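PDB 4LSD: irisin from Homo sapiens, which probably mediates benefits of muscular exercise as a hormone that induces browning of white fat, its fibronectin type III domain forming a dimer through a continuous intersubunit beta-sheet. Local coordinates for residues M1-H13 with V20-I32. Sequence-based numbering, arbitrary orientation.
Sequences MSPSAPVNVTVRH and VVSWDVLEDEVVI
A chain bent at chi2 (126°) turns the carboxylate of Glu27 back onto Ser4, where OE2 takes the backbone N-H on its syn lone pair, Ser4 N to Glu27 OE2 being 3.0 Å. Ser4 OG adds a weak second bond to the same oxygen, and Leu26 CD2 presses against Ser4 CB. Further along, both Val9 and Val21 carry CG1 anti to the backbone N (chi1 -172° and 180°), and these two methyls meet at 3.7 Å, while Val9 CG2 leans on Trp23 CB. Pro6 CB lies 4.0 Å from Trp23 CD1, reaching the indole obliquely. The backbones illustrate how an edge strand can be paired yet kinked: residues 9-12 and 20-24 form the antiparallel A-B hairpin of the fibronectin type III sandwich, with a beta bulge between Val7 and Thr10 that shifts the register by one. The hydrogen-bonded pairs Val7-Asp24 and Thr10-Ser22 flank the bulge, inside which Val9 CA lies 3.0 Å from Ser22 O in a CA-H...O contact; Arg12-Val20 continues the pairing beyond Val11-Val21. Val11 and Val21 share one face, which turns to the facing sheet; Val9 also reaches that sheet, touching Val74 and Val89, and the Trp23 ring meets that of Phe34. On the other face, the aliphatic part of Arg12 passes alongside Ser22, and its NE makes a weak, bent bond to Ser22 OG (3.1 Å).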
# COMPACT_ATOMS: atom_id res chain seq x y z
N MSE A 1 9.75 21.02 12.48
CA MSE A 1 10.19 19.86 13.31
C MSE A 1 9.46 18.58 12.93
O MSE A 1 8.63 18.58 12.02
CB MSE A 1 9.97 20.16 14.79
CG MSE A 1 8.53 20.34 15.14
SE MSE A 1 8.29 21.85 16.29
CE MSE A 1 8.86 23.27 15.11
N SER A 2 9.73 17.51 13.67
CA SER A 2 9.16 16.22 13.33
C SER A 2 9.09 15.19 14.46
O SER A 2 9.83 15.27 15.44
CB SER A 2 9.98 15.66 12.19
OG SER A 2 11.34 15.48 12.59
N PRO A 3 8.24 14.16 14.30
CA PRO A 3 8.06 13.09 15.29
C PRO A 3 9.25 12.14 15.32
O PRO A 3 10.13 12.18 14.46
CB PRO A 3 6.81 12.34 14.81
CG PRO A 3 6.39 13.03 13.54
CD PRO A 3 7.53 13.84 13.05
N SER A 4 9.24 11.25 16.30
CA SER A 4 10.30 10.27 16.47
C SER A 4 9.95 9.02 15.69
O SER A 4 8.77 8.67 15.53
CB SER A 4 10.47 9.92 17.95
OG SER A 4 10.65 11.09 18.74
N ALA A 5 10.97 8.34 15.21
CA ALA A 5 10.77 7.12 14.45
C ALA A 5 9.89 6.19 15.25
O ALA A 5 9.74 6.36 16.46
CB ALA A 5 12.10 6.45 14.19
N PRO A 6 9.25 5.23 14.58
CA PRO A 6 8.37 4.26 15.26
C PRO A 6 9.25 3.31 16.05
O PRO A 6 10.39 3.06 15.67
CB PRO A 6 7.69 3.55 14.09
CG PRO A 6 7.61 4.60 13.05
CD PRO A 6 8.96 5.28 13.14
N VAL A 7 8.72 2.77 17.15
CA VAL A 7 9.48 1.83 17.98
C VAL A 7 8.69 0.53 18.10
O VAL A 7 7.50 0.48 17.78
CB VAL A 7 9.70 2.36 19.42
CG1 VAL A 7 10.58 3.59 19.41
CG2 VAL A 7 8.35 2.69 20.05
N ASN A 8 9.35 -0.52 18.57
CA ASN A 8 8.66 -1.78 18.77
C ASN A 8 7.93 -2.27 17.53
O ASN A 8 6.80 -2.75 17.62
CB ASN A 8 7.65 -1.61 19.91
CG ASN A 8 8.32 -1.25 21.22
OD1 ASN A 8 7.86 -0.36 21.95
ND2 ASN A 8 9.40 -1.96 21.54
N VAL A 9 8.57 -2.14 16.38
CA VAL A 9 7.95 -2.60 15.15
C VAL A 9 8.03 -4.12 15.18
O VAL A 9 9.12 -4.69 15.29
CB VAL A 9 8.68 -2.03 13.93
CG1 VAL A 9 7.91 -2.36 12.67
CG2 VAL A 9 8.84 -0.52 14.09
N THR A 10 6.87 -4.78 15.11
CA THR A 10 6.82 -6.23 15.16
C THR A 10 6.02 -6.79 13.98
O THR A 10 5.20 -6.09 13.39
CB THR A 10 6.19 -6.75 16.52
OG1 THR A 10 4.83 -7.15 16.32
CG2 THR A 10 6.19 -5.64 17.58
N VAL A 11 6.28 -8.05 13.65
CA VAL A 11 5.57 -8.71 12.57
C VAL A 11 4.75 -9.85 13.14
O VAL A 11 5.31 -10.80 13.66
CB VAL A 11 6.51 -9.34 11.54
CG1 VAL A 11 5.71 -10.22 10.59
CG2 VAL A 11 7.25 -8.28 10.79
N ARG A 12 3.43 -9.77 13.05
CA ARG A 12 2.59 -10.85 13.57
C ARG A 12 1.73 -11.51 12.49
O ARG A 12 1.71 -11.06 11.34
CB ARG A 12 1.70 -10.33 14.71
CG ARG A 12 1.31 -8.87 14.60
CD ARG A 12 0.53 -8.45 15.83
NE ARG A 12 1.26 -7.53 16.70
CZ ARG A 12 1.08 -7.46 18.02
NH1 ARG A 12 0.22 -8.28 18.60
NH2 ARG A 12 1.74 -6.57 18.75
N HIS A 13 1.06 -12.58 12.88
CA HIS A 13 0.19 -13.33 11.97
C HIS A 13 0.87 -13.47 10.61
O HIS A 13 0.32 -13.11 9.57
CB HIS A 13 -1.15 -12.61 11.87
CG HIS A 13 -1.84 -12.43 13.19
ND1 HIS A 13 -2.23 -13.50 13.97
CD2 HIS A 13 -2.16 -11.32 13.89
CE1 HIS A 13 -2.76 -13.06 15.09
NE2 HIS A 13 -2.73 -11.74 15.07
N VAL A 20 1.31 -9.03 8.99
CA VAL A 20 0.80 -7.79 9.56
C VAL A 20 1.96 -7.16 10.34
O VAL A 20 2.68 -7.86 11.05
CB VAL A 20 -0.37 -8.04 10.54
CG1 VAL A 20 -0.79 -6.72 11.17
CG2 VAL A 20 -1.55 -8.67 9.79
N VAL A 21 2.14 -5.86 10.18
CA VAL A 21 3.21 -5.12 10.84
C VAL A 21 2.61 -4.19 11.88
O VAL A 21 1.62 -3.53 11.60
CB VAL A 21 3.99 -4.25 9.83
CG1 VAL A 21 5.11 -3.49 10.52
CG2 VAL A 21 4.55 -5.13 8.73
N SER A 22 3.20 -4.14 13.07
CA SER A 22 2.70 -3.27 14.14
C SER A 22 3.83 -2.44 14.69
O SER A 22 5.00 -2.79 14.54
CB SER A 22 2.11 -4.09 15.29
OG SER A 22 1.25 -5.10 14.82
N TRP A 23 3.49 -1.35 15.35
CA TRP A 23 4.50 -0.48 15.92
C TRP A 23 3.87 0.42 16.95
O TRP A 23 2.65 0.40 17.15
CB TRP A 23 5.13 0.39 14.84
CG TRP A 23 4.15 1.31 14.16
CD1 TRP A 23 3.80 2.58 14.54
CD2 TRP A 23 3.38 1.01 13.00
NE1 TRP A 23 2.84 3.08 13.68
CE2 TRP A 23 2.56 2.13 12.73
CE3 TRP A 23 3.29 -0.11 12.16
CZ2 TRP A 23 1.68 2.17 11.65
CZ3 TRP A 23 2.41 -0.07 11.08
CH2 TRP A 23 1.61 1.06 10.84
N ASP A 24 4.71 1.21 17.59
CA ASP A 24 4.27 2.17 18.58
C ASP A 24 5.02 3.43 18.25
O ASP A 24 6.03 3.40 17.54
CB ASP A 24 4.66 1.78 20.00
CG ASP A 24 4.11 0.46 20.41
OD1 ASP A 24 2.88 0.28 20.31
OD2 ASP A 24 4.92 -0.39 20.85
N VAL A 25 4.50 4.54 18.75
CA VAL A 25 5.14 5.82 18.55
C VAL A 25 5.27 6.40 19.94
O VAL A 25 4.61 5.94 20.87
CB VAL A 25 4.28 6.75 17.66
CG1 VAL A 25 4.14 6.15 16.28
CG2 VAL A 25 2.93 6.97 18.29
N LEU A 26 6.14 7.39 20.09
CA LEU A 26 6.34 8.02 21.39
C LEU A 26 5.30 9.11 21.62
O LEU A 26 4.80 9.27 22.73
CB LEU A 26 7.75 8.62 21.47
CG LEU A 26 8.96 7.71 21.75
CD1 LEU A 26 8.66 6.27 21.41
CD2 LEU A 26 10.14 8.22 20.94
N GLU A 27 4.96 9.85 20.57
CA GLU A 27 3.99 10.93 20.68
C GLU A 27 2.66 10.66 19.97
O GLU A 27 2.43 11.14 18.86
CB GLU A 27 4.60 12.21 20.11
CG GLU A 27 6.07 12.38 20.48
CD GLU A 27 6.95 12.59 19.26
OE1 GLU A 27 7.21 13.76 18.89
OE2 GLU A 27 7.37 11.57 18.66
N ASP A 28 1.76 9.92 20.61
CA ASP A 28 0.47 9.62 20.00
C ASP A 28 -0.33 10.88 19.65
O ASP A 28 -1.15 10.86 18.74
CB ASP A 28 -0.36 8.74 20.93
CG ASP A 28 0.36 7.46 21.32
OD1 ASP A 28 0.37 6.50 20.52
OD2 ASP A 28 0.92 7.42 22.44
N GLU A 29 -0.09 11.98 20.35
CA GLU A 29 -0.84 13.21 20.07
C GLU A 29 -0.45 13.93 18.78
O GLU A 29 -1.20 14.78 18.30
CB GLU A 29 -0.68 14.18 21.25
CG GLU A 29 0.72 14.78 21.38
CD GLU A 29 0.90 15.70 22.60
OE1 GLU A 29 1.88 16.47 22.63
OE2 GLU A 29 0.06 15.64 23.53
N VAL A 30 0.69 13.57 18.21
CA VAL A 30 1.21 14.21 17.01
C VAL A 30 1.15 13.38 15.71
O VAL A 30 1.11 13.93 14.61
CB VAL A 30 2.68 14.66 17.29
CG1 VAL A 30 3.41 14.99 16.01
CG2 VAL A 30 2.67 15.88 18.20
N VAL A 31 1.13 12.06 15.86
CA VAL A 31 1.12 11.14 14.73
C VAL A 31 -0.23 10.97 14.05
O VAL A 31 -1.17 10.43 14.64
CB VAL A 31 1.69 9.77 15.16
CG1 VAL A 31 1.53 8.74 14.06
CG2 VAL A 31 3.18 9.93 15.49
N ILE A 32 -0.32 11.41 12.80
CA ILE A 32 -1.55 11.31 12.02
C ILE A 32 -1.53 10.22 10.96
O ILE A 32 -2.56 9.93 10.34
CB ILE A 32 -1.86 12.65 11.32
CG1 ILE A 32 -0.85 12.92 10.19
CG2 ILE A 32 -1.81 13.78 12.34
CD1 ILE A 32 -1.06 14.25 9.48